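Local coordinates for alpha-L-arabinosidase (Xanthomonas axonopodis pv. citri, PDB 6D25), which probably removes L-arabinofuranose side chains from arabinoxylans, coping with internally di-substituted units, as a trimeric arabinofuranosidase of glycoside hydrolase family GH51, at residues T480-T483 with Q488-A491; N344-A349 with P510-V515; V251-A256 with A307-Y312; D217-Y222 with I237-S242. One frame throughout, in Å; residues are numbered along the deposited sequence.

Contact 1 (T480-T483 with Q488-A491); sequences TYNT and QAVA
The carboxamide of Asn-482 is the flat group here, and Val-490 meets it at its edge with both backbone polar atoms. Val-490 N donates to Asn-482 OD1 over 2.7 Å, lying in the carbonyl plane on a lone pair, with an N-H...O angle of 151°. At the other corner of the same edge Asn-482 ND2 gives a straighter bond of 3.0 Å to Val-490 O (167°), and that oxygen sits almost exactly in the plane of the amide. The side chain thus reads one residue as a neighbouring strand would. Ala-489 N also comes within 3.0 Å of Asn-482 OD1, but at an angle too poor for a hydrogen bond. Beside this polar pair runs a small apolar strip. The methyl CG2 of Thr-480, set anti to the backbone N by a chi1 of -52°, lies across CG2 of Val-490 at 3.6 Å and also reaches CB of Ala-489 at 3.9 Å. Thr-480 OG1 bonds instead to Ala-477 O. The methyl of Ala-489 rests on Tyr-481 O, 3.6 Å from its CB. Asn-482 ND2 has a second acceptor in Leu-391 O, so the buried amide is gripped at three points. With an N-H before its oxygen and carbonyls before its nitrogen, its flip state is fixed, and the two arms of this long C-terminal-domain loop are pinned together through a side chain.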
loop_
_atom_site.group_PDB
_atom_site.type_symbol
_atom_site.label_atom_id
_atom_site.label_comp_id
_atom_site.label_asym_id
_atom_site.label_seq_id
_atom_site.Cartn_x
_atom_site.Cartn_y
_atom_site.Cartn_z
ATOM N N THR A 480 9.099 36.488 31.197
ATOM C CA THR A 480 10.295 36.060 31.908
ATOM C C THR A 480 10.488 34.589 31.551
ATOM O O THR A 480 9.511 33.840 31.481
ATOM C CB THR A 480 10.153 36.238 33.433
ATOM O OG1 THR A 480 9.746 37.574 33.728
ATOM C CG2 THR A 480 11.420 35.914 34.185
ATOM N N TYR A 481 11.742 34.192 31.341
ATOM C CA TYR A 481 12.074 32.819 31.049
ATOM C C TYR A 481 13.390 32.472 31.761
ATOM O O TYR A 481 14.056 33.328 32.272
ATOM C CB TYR A 481 12.164 32.608 29.526
ATOM C CG TYR A 481 13.050 33.586 28.787
ATOM C CD1 TYR A 481 14.410 33.370 28.669
ATOM C CD2 TYR A 481 12.521 34.695 28.161
ATOM C CE1 TYR A 481 15.233 34.237 27.974
ATOM C CE2 TYR A 481 13.323 35.603 27.490
ATOM C CZ TYR A 481 14.675 35.342 27.359
ATOM O OH TYR A 481 15.500 36.176 26.697
ATOM N N ASN A 482 13.704 31.194 31.808
ATOM C CA ASN A 482 14.901 30.707 32.476
ATOM C C ASN A 482 16.036 30.579 31.452
ATOM O O ASN A 482 15.810 30.175 30.298
ATOM C CB ASN A 482 14.608 29.374 33.158
ATOM C CG ASN A 482 13.683 29.520 34.339
ATOM O OD1 ASN A 482 13.653 30.594 34.957
ATOM N ND2 ASN A 482 12.915 28.465 34.635
ATOM N N THR A 483 17.238 30.900 31.889
ATOM C CA THR A 483 18.467 30.724 31.100
ATOM C C THR A 483 19.526 30.019 31.964
ATOM O O THR A 483 19.391 29.920 33.173
ATOM C CB THR A 483 19.025 32.077 30.643
ATOM O OG1 THR A 483 19.338 32.818 31.821
ATOM C CG2 THR A 483 18.058 32.867 29.789
ATOM N N GLN A 488 16.687 30.077 37.656
ATOM C CA GLN A 488 15.470 30.026 38.494
ATOM C C GLN A 488 14.762 31.381 38.440
ATOM O O GLN A 488 14.101 31.762 39.392
ATOM C CB GLN A 488 15.780 29.620 39.938
ATOM C CG GLN A 488 16.372 28.211 40.038
ATOM C CD GLN A 488 16.113 27.548 41.369
ATOM O OE1 GLN A 488 16.608 28.021 42.374
ATOM N NE2 GLN A 488 15.309 26.497 41.402
ATOM N N ALA A 489 14.796 32.059 37.323
ATOM C CA ALA A 489 14.031 33.303 37.176
ATOM C C ALA A 489 12.532 32.988 37.318
ATOM O O ALA A 489 11.795 33.841 37.770
ATOM C CB ALA A 489 14.311 33.963 35.828
ATOM N N VAL A 490 12.088 31.812 36.856
ATOM C CA VAL A 490 10.691 31.396 36.957
ATOM C C VAL A 490 10.695 30.022 37.628
ATOM O O VAL A 490 11.089 29.050 37.001
ATOM C CB VAL A 490 9.980 31.319 35.594
ATOM C CG1 VAL A 490 8.487 31.058 35.745
ATOM C CG2 VAL A 490 10.175 32.599 34.794
ATOM N N ALA A 491 10.297 29.975 38.915
ATOM C CA ALA A 491 10.369 28.686 39.635
ATOM C C ALA A 491 9.453 28.753 40.845
ATOM O O ALA A 491 9.256 29.821 41.400
ATOM C CB ALA A 491 11.794 28.383 40.069
#

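Contact 2 (N344-A349 with P510-V515); sequences NSLRDA and PAHSIV
Leu-346 pushes its CD2 methyl against the backbone and ring of His-512: Leu-346 CD2 is 3.4 Å from His-512 O and 3.5 Å from the ring carbon His-512 CD2. The two side chains cross at about a right angle, and the methyl meets the imidazole obliquely. The ring is held firmly from outside, since His-512 ND1 bonds to Ala-450 O and NE2 to Ala-475 O; two carbonyl acceptors would suit a doubly protonated imidazole. One helical turn on from Leu-346, Ala-349 meets Ile-514, whose CD1, carried outward by an extended chi2 of 158°, lands 3.5 Å from Ala-349 O and 3.9 Å from Ala-349 CB. The helix start that offers these residues is well made: Ser-345 N donates to Asp-348 OD2 over 2.8 Å, Ser-345 OG at the N-cap accepts a weak bond from Arg-347 N, and Ser-345 and Asp-348 form a capping box. On the other segment His-512 has a left-handed backbone (phi 44°), and with Ser-513 it faces Asn-447 as a G1 beta bulge. The whole is a domain junction of the GH51 fold, the N-terminal turn of barrel helix 346-361 packed against the C-terminal beta domain, on a doubly paired strand.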
loop_
_atom_site.group_PDB
_atom_site.type_symbol
_atom_site.label_atom_id
_atom_site.label_comp_id
_atom_site.label_asym_id
_atom_site.label_seq_id
_atom_site.Cartn_x
_atom_site.Cartn_y
_atom_site.Cartn_z
ATOM N N ASN A 344 10.959 29.409 26.582
ATOM C CA ASN A 344 9.874 28.853 27.378
ATOM C C ASN A 344 9.686 29.799 28.564
ATOM O O ASN A 344 10.578 29.884 29.426
ATOM C CB ASN A 344 10.269 27.431 27.768
ATOM C CG ASN A 344 9.129 26.549 28.206
ATOM O OD1 ASN A 344 8.430 26.867 29.207
ATOM N ND2 ASN A 344 9.017 25.406 27.551
ATOM N N SER A 345 8.591 30.581 28.527
ATOM C CA SER A 345 8.400 31.679 29.440
ATOM C C SER A 345 7.252 31.378 30.403
ATOM O O SER A 345 6.605 30.334 30.337
ATOM C CB SER A 345 8.121 32.960 28.668
ATOM O OG SER A 345 6.796 32.936 28.156
ATOM N N LEU A 346 6.982 32.340 31.283
ATOM C CA LEU A 346 5.805 32.244 32.159
ATOM C C LEU A 346 4.526 31.984 31.334
ATOM O O LEU A 346 3.603 31.265 31.803
ATOM C CB LEU A 346 5.675 33.514 32.988
ATOM C CG LEU A 346 4.513 33.554 33.976
ATOM C CD1 LEU A 346 4.594 32.424 35.001
ATOM C CD2 LEU A 346 4.453 34.941 34.653
ATOM N N ARG A 347 4.457 32.558 30.139
ATOM C CA ARG A 347 3.295 32.346 29.259
ATOM C C ARG A 347 3.107 30.831 28.977
ATOM O O ARG A 347 1.991 30.300 28.976
ATOM C CB ARG A 347 3.499 33.135 27.965
ATOM C CG ARG A 347 2.315 33.080 26.999
ATOM C CD ARG A 347 2.526 33.925 25.754
ATOM N NE ARG A 347 3.726 33.547 25.029
ATOM C CZ ARG A 347 4.210 34.232 23.974
ATOM N NH1 ARG A 347 3.488 35.194 23.415
ATOM N NH2 ARG A 347 5.427 33.967 23.528
ATOM N N ASP A 348 4.212 30.145 28.736
ATOM C CA ASP A 348 4.208 28.690 28.452
ATOM C C ASP A 348 3.765 27.908 29.687
ATOM O O ASP A 348 3.049 26.903 29.553
ATOM C CB ASP A 348 5.550 28.257 27.896
ATOM C CG ASP A 348 5.833 28.990 26.594
ATOM O OD1 ASP A 348 5.064 28.741 25.624
ATOM O OD2 ASP A 348 6.728 29.883 26.562
ATOM N N ALA A 349 4.176 28.353 30.878
ATOM C CA ALA A 349 3.685 27.712 32.113
ATOM C C ALA A 349 2.157 27.783 32.156
ATOM O O ALA A 349 1.508 26.770 32.446
ATOM C CB ALA A 349 4.282 28.367 33.308
ATOM N N PRO A 510 -2.184 36.353 42.751
ATOM C CA PRO A 510 -1.544 37.438 41.993
ATOM C C PRO A 510 -1.789 37.319 40.481
ATOM O O PRO A 510 -2.123 36.232 39.953
ATOM C CB PRO A 510 -0.026 37.294 42.279
ATOM C CG PRO A 510 0.020 36.515 43.578
ATOM C CD PRO A 510 -1.170 35.572 43.456
ATOM N N ALA A 511 -1.615 38.445 39.807
ATOM C CA ALA A 511 -1.658 38.492 38.320
ATOM C C ALA A 511 -0.694 37.448 37.751
ATOM O O ALA A 511 0.320 37.142 38.370
ATOM C CB ALA A 511 -1.322 39.888 37.855
ATOM N N HIS A 512 -1.015 36.908 36.569
ATOM C CA HIS A 512 -0.135 36.051 35.796
ATOM C C HIS A 512 0.562 34.998 36.687
ATOM O O HIS A 512 1.794 34.902 36.722
ATOM C CB HIS A 512 0.853 36.881 34.975
ATOM C CG HIS A 512 1.784 37.785 35.731
ATOM N ND1 HIS A 512 1.656 39.158 35.673
ATOM C CD2 HIS A 512 2.892 37.541 36.461
ATOM C CE1 HIS A 512 2.643 39.727 36.348
ATOM N NE2 HIS A 512 3.404 38.768 36.866
ATOM N N SER A 513 -0.241 34.158 37.349
ATOM C CA SER A 513 0.312 33.225 38.300
ATOM C C SER A 513 -0.502 31.919 38.270
ATOM O O SER A 513 -1.674 31.893 37.877
ATOM C CB SER A 513 0.366 33.813 39.713
ATOM O OG SER A 513 -0.917 33.840 40.314
ATOM N N ILE A 514 0.179 30.854 38.695
ATOM C CA ILE A 514 -0.379 29.564 38.907
ATOM C C ILE A 514 -0.143 29.161 40.359
ATOM O O ILE A 514 0.988 29.217 40.810
ATOM C CB ILE A 514 0.276 28.526 37.977
ATOM C CG1 ILE A 514 0.157 28.919 36.505
ATOM C CG2 ILE A 514 -0.286 27.120 38.207
ATOM C CD1 ILE A 514 1.208 28.247 35.643
ATOM N N VAL A 515 -1.172 28.717 41.059
ATOM C CA VAL A 515 -0.961 28.143 42.398
ATOM C C VAL A 515 -1.513 26.709 42.408
ATOM O O VAL A 515 -2.471 26.378 41.702
ATOM C CB VAL A 515 -1.590 28.984 43.513
ATOM C CG1 VAL A 515 -1.045 30.409 43.514
ATOM C CG2 VAL A 515 -3.116 29.013 43.422
#

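Contact 3 (V251-A256 with A307-Y312); sequences VMMREA and AIMDKY
Helices 251-256 and 307-312 run nearly parallel, their short axes 14° apart and 9.1 Å at closest approach; the nearest CA pair is Arg-254 CA and Tyr-312 CA, 6.2 Å apart. Tyr-312 lays one ring face flat on the opposing helix. Arg-254 CA sits 3.6 Å above the ring plane, over its centre, while Arg-254 CB makes a CH-pi contact 4.0 Å from the Tyr-312 centroid. Arginine and tyrosine then travel side by side in the same direction, but the guanidinium is turned 83° to the ring and leads away to a salt bridge, Arg-254 NE to Glu-255 OE2 at 2.9 Å. The phenol OH is taken by Glu-250, one turn earlier on the first helix. On the same side of the ring plane, beyond CD2, Met-253 CB touches Tyr-312 CD2 at 3.8 Å. Bends at chi2 and chi3 curl the rest of Met-253 back so that its CE meets Met-309 CB, 3.9 Å away, and both sulfur chains close over Leu-263 of strand 262-269. Two successive helices, packed side by side over the strand 262-269 that links them, belong to the outer helical layer of a (beta/alpha)8 barrel.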
loop_
_atom_site.group_PDB
_atom_site.type_symbol
_atom_site.label_atom_id
_atom_site.label_comp_id
_atom_site.label_asym_id
_atom_site.label_seq_id
_atom_site.Cartn_x
_atom_site.Cartn_y
_atom_site.Cartn_z
ATOM N N VAL A 251 -15.024 9.593 10.302
ATOM C CA VAL A 251 -14.753 8.446 9.448
ATOM C C VAL A 251 -13.886 7.438 10.192
ATOM O O VAL A 251 -14.147 6.241 10.084
ATOM C CB VAL A 251 -14.127 8.877 8.107
ATOM C CG1 VAL A 251 -13.687 7.677 7.290
ATOM C CG2 VAL A 251 -15.118 9.732 7.334
ATOM N N MET A 252 -12.849 7.869 10.890
ATOM C CA MET A 252 -11.991 6.896 11.553
ATOM C C MET A 252 -12.830 6.090 12.561
ATOM O O MET A 252 -12.647 4.866 12.675
ATOM C CB MET A 252 -10.829 7.523 12.326
ATOM C CG MET A 252 -9.769 8.082 11.474
ATOM S SD MET A 252 -8.850 6.860 10.429
ATOM C CE MET A 252 -8.580 5.555 11.600
ATOM N N MET A 253 -13.713 6.758 13.305
ATOM C CA MET A 253 -14.505 6.039 14.306
ATOM C C MET A 253 -15.547 5.147 13.613
ATOM O O MET A 253 -15.708 3.979 13.993
ATOM C CB MET A 253 -15.182 7.030 15.282
ATOM C CG MET A 253 -14.222 7.731 16.187
ATOM S SD MET A 253 -13.218 6.656 17.224
ATOM C CE MET A 253 -14.477 6.122 18.382
ATOM N N ARG A 254 -16.249 5.687 12.616
ATOM C CA ARG A 254 -17.263 4.921 11.896
ATOM C C ARG A 254 -16.619 3.647 11.310
ATOM O O ARG A 254 -17.196 2.575 11.357
ATOM C CB ARG A 254 -17.875 5.713 10.738
ATOM C CG ARG A 254 -18.952 5.002 9.933
ATOM C CD ARG A 254 -19.395 5.927 8.775
ATOM N NE ARG A 254 -18.401 5.953 7.688
ATOM C CZ ARG A 254 -18.111 7.002 6.918
ATOM N NH1 ARG A 254 -18.742 8.158 7.059
ATOM N NH2 ARG A 254 -17.208 6.871 5.956
ATOM N N GLU A 255 -15.441 3.782 10.722
ATOM C CA GLU A 255 -14.856 2.720 9.936
ATOM C C GLU A 255 -13.976 1.800 10.785
ATOM O O GLU A 255 -13.786 0.648 10.389
ATOM C CB GLU A 255 -14.009 3.234 8.759
ATOM C CG GLU A 255 -14.808 3.951 7.720
ATOM C CD GLU A 255 -15.928 3.102 7.097
ATOM O OE1 GLU A 255 -15.733 1.928 6.880
ATOM O OE2 GLU A 255 -16.975 3.649 6.794
ATOM N N ALA A 256 -13.416 2.258 11.886
ATOM C CA ALA A 256 -12.324 1.497 12.519
ATOM C C ALA A 256 -12.386 1.471 14.057
ATOM O O ALA A 256 -11.405 0.970 14.664
ATOM C CB ALA A 256 -10.981 2.048 12.067
ATOM N N ALA A 307 -17.800 14.090 21.301
ATOM C CA ALA A 307 -19.205 13.840 20.987
ATOM C C ALA A 307 -19.306 12.958 19.739
ATOM O O ALA A 307 -20.204 12.092 19.631
ATOM C CB ALA A 307 -19.947 15.149 20.816
ATOM N N ILE A 308 -18.412 13.144 18.784
ATOM C CA ILE A 308 -18.395 12.255 17.623
ATOM C C ILE A 308 -18.007 10.829 18.046
ATOM O O ILE A 308 -18.616 9.846 17.570
ATOM C CB ILE A 308 -17.453 12.808 16.525
ATOM C CG1 ILE A 308 -17.968 14.143 16.001
ATOM C CG2 ILE A 308 -17.304 11.788 15.404
ATOM C CD1 ILE A 308 -16.978 14.916 15.226
ATOM N N MET A 309 -16.994 10.701 18.890
ATOM C CA MET A 309 -16.575 9.387 19.373
ATOM C C MET A 309 -17.723 8.708 20.134
ATOM O O MET A 309 -17.886 7.500 20.001
ATOM C CB MET A 309 -15.333 9.473 20.264
ATOM C CG MET A 309 -14.133 9.957 19.508
ATOM S SD MET A 309 -12.681 10.236 20.507
ATOM C CE MET A 309 -12.037 8.557 20.674
ATOM N N ASP A 310 -18.557 9.476 20.847
ATOM C CA ASP A 310 -19.658 8.910 21.605
ATOM C C ASP A 310 -20.677 8.237 20.681
ATOM O O ASP A 310 -21.320 7.292 21.088
ATOM C CB ASP A 310 -20.383 9.968 22.429
ATOM C CG ASP A 310 -19.618 10.512 23.635
ATOM O OD1 ASP A 310 -18.593 9.891 24.056
ATOM O OD2 ASP A 310 -20.017 11.607 24.131
ATOM N N LYS A 311 -20.839 8.728 19.446
ATOM C CA LYS A 311 -21.832 8.163 18.528
ATOM C C LYS A 311 -21.449 6.732 18.170
ATOM O O LYS A 311 -22.330 5.939 17.998
ATOM C CB LYS A 311 -21.893 8.921 17.197
ATOM C CG LYS A 311 -22.280 10.373 17.300
ATOM C CD LYS A 311 -22.111 11.110 15.974
ATOM C CE LYS A 311 -22.376 10.290 14.724
ATOM N NZ LYS A 311 -22.381 11.184 13.538
ATOM N N TYR A 312 -20.164 6.438 18.027
ATOM C CA TYR A 312 -19.721 5.118 17.576
ATOM C C TYR A 312 -19.230 4.266 18.748
ATOM O O TYR A 312 -19.232 3.054 18.635
ATOM C CB TYR A 312 -18.621 5.266 16.517
ATOM C CG TYR A 312 -19.160 5.925 15.268
ATOM C CD1 TYR A 312 -20.014 5.228 14.431
ATOM C CD2 TYR A 312 -18.915 7.263 15.005
ATOM C CE1 TYR A 312 -20.582 5.827 13.322
ATOM C CE2 TYR A 312 -19.468 7.866 13.892
ATOM C CZ TYR A 312 -20.285 7.143 13.041
ATOM O OH TYR A 312 -20.841 7.747 11.946
#

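Contact 4 (D217-Y222 with I237-S242); sequences DVFRRY and IAPGPS
Phe-219 carries the tight part of this contact, its ring laid over the end of strand 235-238. The methyl of Ala-238 stands over one ring face, 3.7 Å from the Phe-219 centroid and only 14° off the ring normal, a close CH-pi contact in which Ala-238 CB is 3.6 Å from Phe-219 CE1. A chi1 of 169° swings the ring out from the helix, with CG opposite the backbone N, and brings it down on the strand. Pro-239 adds its CD, 3.7 Å from Phe-219 CD1, where it approaches obliquely. This is the helix-on-strand packing of a beta-alpha-beta unit, strand 196-199, helix 212-224 and strand 235-238, one of those that build the (beta/alpha)8 barrel of this family. Between these two segments the contact thins out: Ile-237 O is already 4.4 Å from Phe-219 CE1, and past Pro-239 the chain turns off to other partners, Gly-240 O bonding to Trp-204 NE1. Ala-256 of helix 246-256 packs on the ring as well. Away from the strand the helix turns polar. Arg-220 is partly exposed and bonds through NE to Asn-209 O of a neighbouring subunit, while Asp-217 forms a salt bridge with Arg-211 of that same subunit.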
loop_
_atom_site.group_PDB
_atom_site.type_symbol
_atom_site.label_atom_id
_atom_site.label_comp_id
_atom_site.label_asym_id
_atom_site.label_seq_id
_atom_site.Cartn_x
_atom_site.Cartn_y
_atom_site.Cartn_z
ATOM N N ASP A 217 -8.663 2.685 5.884
ATOM C CA ASP A 217 -8.335 1.387 5.254
ATOM C C ASP A 217 -6.908 0.984 5.593
ATOM O O ASP A 217 -6.623 -0.176 5.971
ATOM C CB ASP A 217 -8.559 1.431 3.742
ATOM C CG ASP A 217 -10.017 1.444 3.331
ATOM O OD1 ASP A 217 -10.854 0.834 4.050
ATOM O OD2 ASP A 217 -10.323 2.030 2.265
ATOM N N VAL A 218 -5.986 1.935 5.488
ATOM C CA VAL A 218 -4.589 1.659 5.774
ATOM C C VAL A 218 -4.404 1.284 7.264
ATOM O O VAL A 218 -3.702 0.323 7.592
ATOM C CB VAL A 218 -3.720 2.863 5.377
ATOM C CG1 VAL A 218 -2.295 2.710 5.854
ATOM C CG2 VAL A 218 -3.730 3.060 3.873
ATOM N N PHE A 219 -5.020 2.038 8.158
ATOM C CA PHE A 219 -4.956 1.744 9.590
ATOM C C PHE A 219 -5.492 0.325 9.858
ATOM O O PHE A 219 -4.834 -0.456 10.547
ATOM C CB PHE A 219 -5.717 2.783 10.437
ATOM C CG PHE A 219 -5.871 2.320 11.861
ATOM C CD1 PHE A 219 -4.793 2.268 12.724
ATOM C CD2 PHE A 219 -7.079 1.805 12.291
ATOM C CE1 PHE A 219 -4.929 1.743 14.001
ATOM C CE2 PHE A 219 -7.227 1.294 13.577
ATOM C CZ PHE A 219 -6.134 1.236 14.409
ATOM N N ARG A 220 -6.678 0.028 9.360
ATOM C CA ARG A 220 -7.269 -1.303 9.576
ATOM C C ARG A 220 -6.295 -2.420 9.155
ATOM O O ARG A 220 -6.160 -3.444 9.854
ATOM C CB ARG A 220 -8.602 -1.416 8.831
ATOM C CG ARG A 220 -9.727 -0.665 9.539
ATOM C CD ARG A 220 -10.966 -0.551 8.721
ATOM N NE ARG A 220 -11.529 -1.843 8.350
ATOM C CZ ARG A 220 -12.768 -2.048 7.995
ATOM N NH1 ARG A 220 -13.627 -1.010 7.927
ATOM N NH2 ARG A 220 -13.101 -3.282 7.596
ATOM N N ARG A 221 -5.644 -2.248 8.001
ATOM C CA ARG A 221 -4.713 -3.229 7.482
ATOM C C ARG A 221 -3.466 -3.290 8.360
ATOM O O ARG A 221 -3.065 -4.392 8.804
ATOM C CB ARG A 221 -4.312 -2.897 6.051
ATOM C CG ARG A 221 -3.266 -3.800 5.423
ATOM C CD ARG A 221 -3.032 -3.350 4.010
ATOM N NE ARG A 221 -2.139 -4.216 3.261
ATOM C CZ ARG A 221 -1.778 -4.008 2.002
ATOM N NH1 ARG A 221 -2.134 -2.882 1.361
ATOM N NH2 ARG A 221 -1.033 -4.929 1.400
ATOM N N TYR A 222 -2.802 -2.167 8.607
ATOM C CA TYR A 222 -1.516 -2.213 9.278
ATOM C C TYR A 222 -1.668 -2.662 10.749
ATOM O O TYR A 222 -0.788 -3.387 11.280
ATOM C CB TYR A 222 -0.805 -0.862 9.225
ATOM C CG TYR A 222 -0.050 -0.588 7.951
ATOM C CD1 TYR A 222 -0.708 -0.466 6.741
ATOM C CD2 TYR A 222 1.343 -0.531 7.935
ATOM C CE1 TYR A 222 -0.017 -0.251 5.564
ATOM C CE2 TYR A 222 2.045 -0.311 6.773
ATOM C CZ TYR A 222 1.365 -0.172 5.575
ATOM O OH TYR A 222 2.046 0.046 4.388
ATOM N N ILE A 237 -2.943 2.758 18.964
ATOM C CA ILE A 237 -3.444 4.111 18.813
ATOM C C ILE A 237 -3.581 4.433 17.321
ATOM O O ILE A 237 -2.592 4.415 16.584
ATOM C CB ILE A 237 -2.511 5.133 19.479
ATOM C CG1 ILE A 237 -2.081 4.724 20.895
ATOM C CG2 ILE A 237 -3.161 6.543 19.417
ATOM C CD1 ILE A 237 -3.176 4.421 21.783
ATOM N N ALA A 238 -4.800 4.716 16.891
ATOM C CA ALA A 238 -5.096 5.096 15.520
ATOM C C ALA A 238 -4.796 6.576 15.266
ATOM O O ALA A 238 -4.972 7.421 16.135
ATOM C CB ALA A 238 -6.535 4.778 15.218
ATOM N N PRO A 239 -4.409 6.888 14.036
ATOM C CA PRO A 239 -4.070 8.241 13.570
ATOM C C PRO A 239 -5.357 9.078 13.439
ATOM O O PRO A 239 -6.268 8.729 12.716
ATOM C CB PRO A 239 -3.364 7.961 12.235
ATOM C CG PRO A 239 -4.032 6.752 11.723
ATOM C CD PRO A 239 -4.228 5.911 12.957
ATOM N N GLY A 240 -5.457 10.105 14.261
ATOM C CA GLY A 240 -6.668 10.908 14.365
ATOM C C GLY A 240 -6.480 12.311 13.797
ATOM O O GLY A 240 -5.562 12.573 13.028
ATOM N N PRO A 241 -7.409 13.233 14.129
ATOM C CA PRO A 241 -7.513 14.524 13.512
ATOM C C PRO A 241 -6.440 15.534 13.966
ATOM O O PRO A 241 -5.887 15.453 15.077
ATOM C CB PRO A 241 -8.859 15.032 13.987
ATOM C CG PRO A 241 -9.005 14.418 15.348
ATOM C CD PRO A 241 -8.417 13.029 15.156
ATOM N N SER A 242 -6.190 16.483 13.091
ATOM C CA SER A 242 -5.573 17.737 13.436
ATOM C C SER A 242 -6.656 18.782 13.726
ATOM O O SER A 242 -7.595 18.886 12.950
ATOM C CB SER A 242 -4.749 18.265 12.292
ATOM O OG SER A 242 -4.057 19.441 12.700
#

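Contacts 1 and 2 belong together at the junction with the C-terminal domain: Thr-480 O probably accepts a hydrogen bond from Leu-346 N, tying the loop to the helix start. Contacts 3 and 4 are neighbours on the barrel: Ala-256 CB, on the helix of contact 3, touches Phe-219 CD2 of contact 4 at 3.9 Å. Contact 4 is on the other side of the chain's centre from contacts 1 and 2. Contacts 2 and 4 are buried and mainly apolar, methyls meeting an imidazole and backbone in one and a phenyl ring in the other; contacts 1 and 3 are partly buried. Contact 1 alone crosses its segments with hydrogen bonds, while contact 3 keeps its salt bridge within one helix.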